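Local coordinates for protein 24-sterol C-methyltransferase (Haloferax volcanii, PDB 6F5Z) that probably transfers methyl groups from S-adenosyl-L-methionine as a class I methyltransferase, working in complex with the activator Trm112, at residues D96-V107 / E125-F136; L188-T196 / E204-R212. All coordinates share one frame; numbering follows the deposited sequence.

Contact 1 of 2, residues D96-V107 / E125-F136; sequences DLPFDDDSVDHV and EIARILKPGGTF. With GOL (glycerol), chain F.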
loop_
_atom_site.group_PDB
_atom_site.type_symbol
_atom_site.label_atom_id
_atom_site.label_comp_id
_atom_site.label_asym_id
_atom_site.label_seq_id
_atom_site.Cartn_x
_atom_site.Cartn_y
_atom_site.Cartn_z
ATOM N N ASP B 96 16.590 -11.257 16.667
ATOM C CA ASP B 96 15.922 -11.283 17.981
ATOM C C ASP B 96 15.595 -9.850 18.335
ATOM O O ASP B 96 16.461 -9.134 18.865
ATOM C CB ASP B 96 16.859 -11.894 19.057
ATOM C CG ASP B 96 17.154 -13.378 18.888
ATOM O OD1 ASP B 96 16.238 -14.189 19.112
ATOM O OD2 ASP B 96 18.300 -13.721 18.515
ATOM N N LEU B 97 14.378 -9.394 17.962
ATOM C CA LEU B 97 14.017 -7.984 18.192
ATOM C C LEU B 97 13.647 -7.755 19.648
ATOM O O LEU B 97 12.752 -8.427 20.170
ATOM C CB LEU B 97 12.906 -7.514 17.260
ATOM C CG LEU B 97 13.189 -7.743 15.760
ATOM C CD1 LEU B 97 11.989 -7.251 14.889
ATOM C CD2 LEU B 97 14.511 -7.082 15.317
ATOM N N PRO B 98 14.286 -6.732 20.263
ATOM C CA PRO B 98 14.126 -6.504 21.701
ATOM C C PRO B 98 12.933 -5.625 22.029
ATOM O O PRO B 98 13.031 -4.700 22.839
ATOM C CB PRO B 98 15.472 -5.876 22.093
ATOM C CG PRO B 98 15.834 -5.048 20.900
ATOM C CD PRO B 98 15.354 -5.869 19.707
ATOM N N PHE B 99 11.786 -5.957 21.415
ATOM C CA PHE B 99 10.531 -5.254 21.646
ATOM C C PHE B 99 9.454 -6.221 22.012
ATOM O O PHE B 99 9.424 -7.365 21.507
ATOM C CB PHE B 99 10.082 -4.470 20.400
ATOM C CG PHE B 99 11.108 -3.486 19.934
ATOM C CD1 PHE B 99 11.173 -2.214 20.486
ATOM C CD2 PHE B 99 12.012 -3.820 18.935
ATOM C CE1 PHE B 99 12.181 -1.328 20.104
ATOM C CE2 PHE B 99 12.998 -2.916 18.532
ATOM C CZ PHE B 99 13.087 -1.692 19.134
ATOM N N ASP B 100 8.552 -5.779 22.905
ATOM C CA ASP B 100 7.423 -6.587 23.335
ATOM C C ASP B 100 6.498 -6.969 22.184
ATOM O O ASP B 100 6.437 -6.251 21.178
ATOM C CB ASP B 100 6.569 -5.767 24.316
ATOM C CG ASP B 100 7.168 -5.622 25.691
ATOM O OD1 ASP B 100 8.116 -6.372 26.010
ATOM O OD2 ASP B 100 6.664 -4.786 26.472
ATOM N N ASP B 101 5.721 -8.045 22.356
ATOM C CA ASP B 101 4.704 -8.389 21.372
ATOM C C ASP B 101 3.718 -7.228 21.231
ATOM O O ASP B 101 3.363 -6.596 22.224
ATOM C CB ASP B 101 3.872 -9.612 21.814
ATOM C CG ASP B 101 4.599 -10.931 21.921
ATOM O OD1 ASP B 101 5.839 -10.928 21.872
ATOM O OD2 ASP B 101 3.920 -11.965 22.122
ATOM N N ASP B 102 3.237 -6.976 20.014
ATOM C CA ASP B 102 2.162 -6.018 19.751
ATOM C C ASP B 102 2.406 -4.662 20.398
ATOM O O ASP B 102 1.497 -4.104 21.030
ATOM C CB ASP B 102 0.806 -6.587 20.225
ATOM C CG ASP B 102 0.346 -7.918 19.658
ATOM O OD1 ASP B 102 0.932 -8.385 18.660
ATOM O OD2 ASP B 102 -0.604 -8.493 20.207
ATOM N N SER B 103 3.622 -4.136 20.260
ATOM C CA SER B 103 3.951 -2.892 20.919
ATOM C C SER B 103 4.306 -1.775 19.936
ATOM O O SER B 103 4.524 -0.648 20.366
ATOM C CB SER B 103 5.154 -3.132 21.834
ATOM O OG SER B 103 6.327 -3.489 21.098
ATOM N N VAL B 104 4.433 -2.099 18.633
ATOM C CA VAL B 104 4.926 -1.165 17.591
ATOM C C VAL B 104 3.852 -0.886 16.580
ATOM O O VAL B 104 3.193 -1.820 16.107
ATOM C CB VAL B 104 6.240 -1.731 16.967
ATOM C CG1 VAL B 104 6.722 -0.886 15.807
ATOM C CG2 VAL B 104 7.331 -1.806 18.051
ATOM N N ASP B 105 3.686 0.401 16.194
ATOM C CA ASP B 105 2.654 0.688 15.188
ATOM C C ASP B 105 3.110 0.364 13.772
ATOM O O ASP B 105 2.299 -0.118 12.978
ATOM C CB ASP B 105 2.212 2.153 15.275
ATOM C CG ASP B 105 1.552 2.483 16.614
ATOM O OD1 ASP B 105 0.492 1.904 16.908
ATOM O OD2 ASP B 105 2.174 3.195 17.424
ATOM N N HIS B 106 4.388 0.688 13.430
ATOM C CA HIS B 106 4.888 0.384 12.091
ATOM C C HIS B 106 6.371 0.090 12.148
ATOM O O HIS B 106 7.077 0.582 13.044
ATOM C CB HIS B 106 4.687 1.552 11.111
ATOM C CG HIS B 106 3.281 2.022 11.021
ATOM N ND1 HIS B 106 2.819 3.105 11.779
ATOM C CD2 HIS B 106 2.259 1.493 10.319
ATOM C CE1 HIS B 106 1.530 3.196 11.498
ATOM N NE2 HIS B 106 1.131 2.254 10.646
ATOM N N VAL B 107 6.824 -0.736 11.199
ATOM C CA VAL B 107 8.264 -1.041 11.076
ATOM C C VAL B 107 8.656 -0.626 9.656
ATOM O O VAL B 107 7.947 -0.914 8.681
ATOM C CB VAL B 107 8.519 -2.560 11.278
ATOM C CG1 VAL B 107 9.985 -2.924 11.001
ATOM C CG2 VAL B 107 8.149 -2.976 12.700
ATOM N N GLU B 125 9.411 -12.152 13.535
ATOM C CA GLU B 125 9.693 -11.209 14.626
ATOM C C GLU B 125 9.000 -9.867 14.382
ATOM O O GLU B 125 8.505 -9.235 15.323
ATOM C CB GLU B 125 11.188 -10.995 14.760
ATOM C CG GLU B 125 11.899 -12.064 15.581
ATOM C CD GLU B 125 11.493 -11.977 17.042
ATOM O OE1 GLU B 125 12.054 -11.123 17.770
ATOM O OE2 GLU B 125 10.587 -12.744 17.446
ATOM N N ILE B 126 8.969 -9.430 13.119
ATOM C CA ILE B 126 8.281 -8.167 12.775
ATOM C C ILE B 126 6.774 -8.324 12.994
ATOM O O ILE B 126 6.112 -7.462 13.590
ATOM C CB ILE B 126 8.643 -7.771 11.323
ATOM C CG1 ILE B 126 10.109 -7.311 11.270
ATOM C CG2 ILE B 126 7.734 -6.656 10.807
ATOM C CD1 ILE B 126 10.688 -7.222 9.865
ATOM N N ALA B 127 6.203 -9.447 12.535
ATOM C CA ALA B 127 4.778 -9.681 12.747
ATOM C C ALA B 127 4.479 -9.745 14.256
ATOM O O ALA B 127 3.427 -9.288 14.684
ATOM C CB ALA B 127 4.370 -11.000 12.089
ATOM N N ARG B 128 5.414 -10.284 15.044
ATOM C CA ARG B 128 5.237 -10.374 16.498
ATOM C C ARG B 128 5.187 -8.993 17.151
ATOM O O ARG B 128 4.249 -8.712 17.916
ATOM C CB ARG B 128 6.379 -11.201 17.116
ATOM C CG ARG B 128 6.251 -11.314 18.643
ATOM C CD ARG B 128 7.405 -12.101 19.254
ATOM N NE ARG B 128 8.693 -11.418 19.151
ATOM C CZ ARG B 128 9.050 -10.367 19.880
ATOM N NH1 ARG B 128 8.229 -9.880 20.808
ATOM N NH2 ARG B 128 10.234 -9.799 19.697
ATOM N N ILE B 129 6.195 -8.122 16.861
ATOM C CA ILE B 129 6.229 -6.813 17.532
ATOM C C ILE B 129 5.151 -5.823 17.043
ATOM O O ILE B 129 4.766 -4.920 17.787
ATOM C CB ILE B 129 7.613 -6.172 17.509
ATOM C CG1 ILE B 129 7.992 -5.731 16.053
ATOM C CG2 ILE B 129 8.670 -7.150 18.114
ATOM C CD1 ILE B 129 9.294 -4.910 16.040
ATOM N N LEU B 130 4.701 -5.978 15.805
ATOM C CA LEU B 130 3.673 -5.097 15.297
ATOM C C LEU B 130 2.356 -5.322 15.996
ATOM O O LEU B 130 1.915 -6.455 16.130
ATOM C CB LEU B 130 3.468 -5.369 13.795
ATOM C CG LEU B 130 4.460 -4.687 12.868
ATOM C CD1 LEU B 130 4.271 -5.197 11.423
ATOM C CD2 LEU B 130 4.363 -3.158 12.973
ATOM N N LYS B 131 1.654 -4.242 16.272
ATOM C CA LYS B 131 0.265 -4.341 16.702
ATOM C C LYS B 131 -0.569 -4.877 15.515
ATOM O O LYS B 131 -0.267 -4.538 14.363
ATOM C CB LYS B 131 -0.246 -2.942 17.057
ATOM C CG LYS B 131 0.389 -2.394 18.333
ATOM C CD LYS B 131 -0.004 -0.937 18.558
ATOM C CE LYS B 131 0.555 -0.413 19.848
ATOM N NZ LYS B 131 0.131 1.004 20.036
ATOM N N PRO B 132 -1.657 -5.631 15.747
ATOM C CA PRO B 132 -2.562 -5.998 14.629
ATOM C C PRO B 132 -2.986 -4.733 13.859
ATOM O O PRO B 132 -3.358 -3.712 14.438
ATOM C CB PRO B 132 -3.780 -6.609 15.354
ATOM C CG PRO B 132 -3.191 -7.170 16.607
ATOM C CD PRO B 132 -2.149 -6.163 17.036
ATOM N N GLY B 133 -2.890 -4.800 12.535
ATOM C CA GLY B 133 -3.198 -3.680 11.662
ATOM C C GLY B 133 -1.993 -2.794 11.373
ATOM O O GLY B 133 -2.085 -1.892 10.539
ATOM N N GLY B 134 -0.893 -3.009 12.096
ATOM C CA GLY B 134 0.347 -2.266 11.869
ATOM C C GLY B 134 1.023 -2.712 10.586
ATOM O O GLY B 134 0.761 -3.825 10.121
ATOM N N THR B 135 1.933 -1.872 10.036
ATOM C CA THR B 135 2.533 -2.199 8.748
ATOM C C THR B 135 4.021 -2.358 8.808
ATOM O O THR B 135 4.675 -1.848 9.725
ATOM C CB THR B 135 2.234 -1.127 7.655
ATOM O OG1 THR B 135 2.981 0.076 7.926
ATOM C CG2 THR B 135 0.727 -0.839 7.507
ATOM N N PHE B 136 4.524 -3.170 7.875
ATOM C CA PHE B 136 5.957 -3.317 7.650
ATOM C C PHE B 136 6.198 -2.809 6.229
ATOM O O PHE B 136 5.656 -3.382 5.271
ATOM C CB PHE B 136 6.414 -4.804 7.788
ATOM C CG PHE B 136 7.865 -5.050 7.389
ATOM C CD1 PHE B 136 8.864 -4.128 7.724
ATOM C CD2 PHE B 136 8.235 -6.226 6.752
ATOM C CE1 PHE B 136 10.187 -4.361 7.373
ATOM C CE2 PHE B 136 9.562 -6.481 6.447
ATOM C CZ PHE B 136 10.534 -5.553 6.757
HETATM C C1 GOL F . -0.728 -0.084 14.295
HETATM O O1 GOL F . -0.893 0.772 13.173
HETATM C C2 GOL F . -1.726 0.233 15.383
HETATM O O2 GOL F . -1.840 1.652 15.533
HETATM C C3 GOL F . -3.088 -0.397 15.190
HETATM O O3 GOL F . -3.390 -0.603 13.817
HETATM O O HOH W 1 2.190 2.879 20.398
HETATM O O HOH W 2 -1.943 0.769 9.894
#
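Arg-128 reaches from the last turn of helix 119-129 into the loop before strand 104-110, gathering acceptors round its guanidinium rim. Arg-128 NH1 and NH2 both donate end-on to Phe-99 O, in the carbonyl plane, at 2.9 and 3.1 Å. Arg-128 NH1 also closes a salt bridge with Asp-101 OD1 (2.8 Å), met on the anti side of a carboxylate turned 52° from the guanidinium. Within its own helix Arg-128 grips Glu-125 side-on through NE and NH2, while Glu-125 OE1 spends its anti lone pair on Leu-97 N (2.9 Å). The bend at chi3 (67°) carries the guanidinium back over Ile-129, whose CG2 covers one face.

Arg-128 O accepts from Asp-102 N, and Ile-129 O from Ser-103 N and Val-104 N, which arrive from opposite faces of its plane. Lys-131 N returns a bond to Val-104 O (2.9 Å). Lys-131 NZ makes a long, weak salt bridge to Asp-105 OD1, which also accepts from O2 of a glycerol probably left from crystallisation, and a water joins NZ to Asp-105 OD2. Val-107 N donates to Thr-135 O (2.8 Å), whereas Thr-135 OG1 is buried without a partner. On the apolar side Ile-129 CD1 meets Leu-97 CD1 at 3.8 Å, with Val-107 CG2 also against it. Parallel strands 104-110 and 134-140, linked through helix 119-129, form a right-handed beta-alpha-beta crossover of the Rossmann-like methyltransferase fold.

Contact 2 of 2, residues L188-T196 / E204-R212; sequences LDIDIPAAT and ETREAMVER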
loop_
_atom_site.group_PDB
_atom_site.type_symbol
_atom_site.label_atom_id
_atom_site.label_comp_id
_atom_site.label_asym_id
_atom_site.label_seq_id
_atom_site.Cartn_x
_atom_site.Cartn_y
_atom_site.Cartn_z
ATOM N N LEU B 188 14.884 8.842 -9.842
ATOM C CA LEU B 188 14.893 9.844 -10.929
ATOM C C LEU B 188 15.955 10.899 -10.688
ATOM O O LEU B 188 16.172 11.750 -11.558
ATOM C CB LEU B 188 13.531 10.542 -10.997
ATOM C CG LEU B 188 12.308 9.674 -11.327
ATOM C CD1 LEU B 188 11.057 10.538 -11.493
ATOM C CD2 LEU B 188 12.523 8.802 -12.551
ATOM N N ASP B 189 16.575 10.899 -9.512
ATOM C CA ASP B 189 17.532 11.933 -9.138
ATOM C C ASP B 189 18.930 11.653 -9.577
ATOM O O ASP B 189 19.687 12.591 -9.837
ATOM C CB ASP B 189 17.519 12.171 -7.629
ATOM C CG ASP B 189 16.197 12.762 -7.204
ATOM O OD1 ASP B 189 15.831 13.825 -7.741
ATOM O OD2 ASP B 189 15.476 12.102 -6.419
ATOM N N ILE B 190 19.334 10.388 -9.589
ATOM C CA ILE B 190 20.713 10.090 -9.974
ATOM C C ILE B 190 20.958 10.508 -11.424
ATOM O O ILE B 190 20.144 10.227 -12.311
ATOM C CB ILE B 190 21.083 8.597 -9.695
ATOM C CG1 ILE B 190 22.598 8.376 -9.881
ATOM C CG2 ILE B 190 20.221 7.630 -10.524
ATOM C CD1 ILE B 190 23.145 7.021 -9.349
ATOM N N ASP B 191 22.079 11.220 -11.642
ATOM C CA ASP B 191 22.420 11.708 -12.979
ATOM C C ASP B 191 22.891 10.544 -13.853
ATOM O O ASP B 191 23.655 9.689 -13.404
ATOM C CB ASP B 191 23.554 12.756 -12.873
ATOM C CG ASP B 191 24.010 13.327 -14.212
ATOM O OD1 ASP B 191 23.181 13.962 -14.904
ATOM O OD2 ASP B 191 25.199 13.138 -14.565
ATOM N N ILE B 192 22.388 10.497 -15.071
ATOM C CA ILE B 192 22.794 9.474 -16.031
ATOM C C ILE B 192 23.514 10.220 -17.164
ATOM O O ILE B 192 22.869 10.979 -17.889
ATOM C CB ILE B 192 21.630 8.596 -16.528
ATOM C CG1 ILE B 192 21.038 7.823 -15.302
ATOM C CG2 ILE B 192 22.129 7.596 -17.614
ATOM C CD1 ILE B 192 19.886 6.973 -15.629
ATOM N N PRO B 193 24.854 10.066 -17.269
ATOM C CA PRO B 193 25.590 10.796 -18.327
ATOM C C PRO B 193 25.156 10.405 -19.740
ATOM O O PRO B 193 24.511 9.382 -19.978
ATOM C CB PRO B 193 27.052 10.368 -18.098
ATOM C CG PRO B 193 27.124 9.826 -16.714
ATOM C CD PRO B 193 25.760 9.215 -16.470
ATOM N N ALA B 194 25.642 11.191 -20.719
ATOM C CA ALA B 194 25.417 10.900 -22.121
ATOM C C ALA B 194 26.082 9.567 -22.471
ATOM O O ALA B 194 27.065 9.191 -21.816
ATOM C CB ALA B 194 26.040 12.007 -22.962
ATOM N N ALA B 195 25.577 8.860 -23.491
ATOM C CA ALA B 195 26.091 7.557 -23.933
ATOM C C ALA B 195 27.605 7.587 -24.226
ATOM O O ALA B 195 28.266 6.567 -24.024
ATOM C CB ALA B 195 25.316 7.024 -25.137
ATOM N N THR B 196 28.156 8.768 -24.591
ATOM C CA THR B 196 29.604 8.968 -24.872
ATOM C C THR B 196 30.515 8.740 -23.641
ATOM O O THR B 196 31.711 8.431 -23.802
ATOM C CB THR B 196 29.891 10.421 -25.362
ATOM O OG1 THR B 196 29.460 11.378 -24.391
ATOM C CG2 THR B 196 29.294 10.731 -26.695
ATOM N N GLU B 204 28.600 -0.495 -17.883
ATOM C CA GLU B 204 29.204 -0.704 -19.190
ATOM C C GLU B 204 28.475 0.070 -20.281
ATOM O O GLU B 204 29.087 0.447 -21.274
ATOM C CB GLU B 204 29.279 -2.208 -19.528
ATOM C CG GLU B 204 27.949 -2.888 -19.833
ATOM C CD GLU B 204 27.815 -4.376 -19.547
ATOM O OE1 GLU B 204 28.785 -5.131 -19.787
ATOM O OE2 GLU B 204 26.709 -4.791 -19.127
ATOM N N THR B 205 27.143 0.259 -20.121
ATOM C CA THR B 205 26.329 0.958 -21.116
ATOM C C THR B 205 25.343 1.854 -20.383
ATOM O O THR B 205 24.979 1.581 -19.220
ATOM C CB THR B 205 25.496 -0.031 -21.972
ATOM O OG1 THR B 205 24.523 -0.718 -21.162
ATOM C CG2 THR B 205 26.360 -1.049 -22.754
ATOM N N ARG B 206 24.939 2.923 -21.060
ATOM C CA ARG B 206 23.921 3.824 -20.526
ATOM C C ARG B 206 22.608 3.052 -20.333
ATOM O O ARG B 206 21.893 3.302 -19.348
ATOM C CB ARG B 206 23.710 4.961 -21.523
ATOM C CG ARG B 206 22.973 6.142 -20.908
ATOM C CD ARG B 206 22.783 7.299 -21.890
ATOM N NE ARG B 206 22.145 8.431 -21.223
ATOM C CZ ARG B 206 20.837 8.516 -20.962
ATOM N NH1 ARG B 206 20.001 7.567 -21.392
ATOM N NH2 ARG B 206 20.351 9.569 -20.312
ATOM N N GLU B 207 22.255 2.156 -21.278
ATOM C CA GLU B 207 21.006 1.383 -21.211
ATOM C C GLU B 207 20.901 0.641 -19.880
ATOM O O GLU B 207 19.813 0.546 -19.303
ATOM C CB GLU B 207 20.918 0.335 -22.355
ATOM C CG GLU B 207 20.636 0.910 -23.731
ATOM C CD GLU B 207 21.834 1.344 -24.567
ATOM O OE1 GLU B 207 22.900 1.686 -23.995
ATOM O OE2 GLU B 207 21.641 1.486 -25.798
ATOM N N ALA B 208 22.035 0.081 -19.412
ATOM C CA ALA B 208 22.010 -0.678 -18.154
ATOM C C ALA B 208 21.771 0.243 -16.965
ATOM O O ALA B 208 21.011 -0.109 -16.052
ATOM C CB ALA B 208 23.335 -1.435 -17.989
ATOM N N MET B 209 22.371 1.427 -16.982
ATOM C CA MET B 209 22.188 2.382 -15.888
ATOM C C MET B 209 20.732 2.857 -15.862
ATOM O O MET B 209 20.125 2.953 -14.786
ATOM C CB MET B 209 23.151 3.567 -16.035
ATOM C CG MET B 209 23.199 4.399 -14.788
ATOM S SD MET B 209 24.462 5.691 -14.948
ATOM C CE MET B 209 24.421 6.332 -13.233
ATOM N N VAL B 210 20.160 3.156 -17.042
ATOM C CA VAL B 210 18.769 3.621 -17.104
ATOM C C VAL B 210 17.879 2.503 -16.562
ATOM O O VAL B 210 16.989 2.784 -15.764
ATOM C CB VAL B 210 18.357 4.000 -18.551
ATOM C CG1 VAL B 210 16.850 4.219 -18.664
ATOM C CG2 VAL B 210 19.101 5.243 -19.005
ATOM N N GLU B 211 18.107 1.251 -16.981
ATOM C CA GLU B 211 17.294 0.121 -16.528
ATOM C C GLU B 211 17.384 -0.013 -15.002
ATOM O O GLU B 211 16.355 -0.125 -14.330
ATOM C CB GLU B 211 17.749 -1.170 -17.224
ATOM C CG GLU B 211 16.845 -2.339 -16.926
ATOM C CD GLU B 211 17.333 -3.604 -17.602
ATOM O OE1 GLU B 211 18.505 -3.992 -17.382
ATOM O OE2 GLU B 211 16.553 -4.174 -18.395
ATOM N N ARG B 212 18.590 0.085 -14.443
ATOM C CA ARG B 212 18.792 -0.037 -12.996
ATOM C C ARG B 212 17.949 0.989 -12.228
ATOM O O ARG B 212 17.255 0.642 -11.263
ATOM C CB ARG B 212 20.284 0.137 -12.605
ATOM C CG ARG B 212 20.532 0.408 -11.107
ATOM C CD ARG B 212 20.119 -0.773 -10.226
ATOM N NE ARG B 212 20.351 -0.405 -8.829
ATOM C CZ ARG B 212 19.457 0.238 -8.072
ATOM N NH1 ARG B 212 18.259 0.544 -8.557
ATOM N NH2 ARG B 212 19.769 0.597 -6.831
HETATM O O HOH W 3 22.247 11.934 -20.373
#
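The guanidinium of Arg-206 has the CG2 methyl of Ile-192 over one face, 3.5 Å above its plane and offset toward the rim, and Pro-193 O at its edge. Arg-206 NE donates to Pro-193 O at 2.8 Å, but the bond is bent: the N-H...O angle is 135°, and the acceptor sits 19° out of the guanidinium plane. The setting is an extended loop, following strand 178-185, that folds back over the first turns of helix 206-216 at the surface. Thr-205 is the N-cap of this helix, its OG1 accepting from Ala-208 N.

Arg-206 holds its chain extended from CG to NE, with CG opposite the backbone N (chi1 -164°), which lifts the charged end off the helix and across the loop. The aliphatic part is used as well: CD passes beside Ala-195 N, while Arg-206 CG packs on Ile-192 CG2 at 3.7 Å. Replacing Arg-206 with an alanine would probably leave Pro-193 O without this donor and the water at Ile-192 O without its link to NH2, and uncover the side of Ile-192 CG2 on which the guanidinium lies.

One turn further along, Met-209 points toward the loop and slides past Ile-192 in the opposite direction; its SD lies 4.0 Å from Ile-192 CG2 and also packs against Pro-193 CD. The side chains of Ile-192 and Val-210 cross at about a right angle, CD1 of the isoleucine 3.9 Å from Val-210 CG2, so this one isoleucine spans three helix residues. Ile-190 CD1 adds a looser touch on Met-209 CE, and Ile-190 O accepts a hydrogen bond from Arg-214 NH1 of the same helix. A water links the two segments, donating to Ile-192 O at 2.7 Å and accepting from Arg-206 NH2 at 3.0 Å.

Contact 1 is largely buried and belongs to the central sheet and its crossover helix; contact 2 lies at the surface, where a loop covers helix 206-216. They share no element, sit on opposite sides of the chain's centre with their own centres about 39 Å apart, and follow one another along the sequence. Each relies on an arginine reaching backbone carbonyls, but in contact 1 that arginine belongs to a salt-bridge network beside the UPF0434 family protein chain, whereas in contact 2 it makes one direct bond and a water bridge across the segments. Contact 1 combines backbone pairing and an ionic network with an apolar cluster; contact 2 rests mainly on Ile-192 packed against Met-209 and the chain of Arg-206.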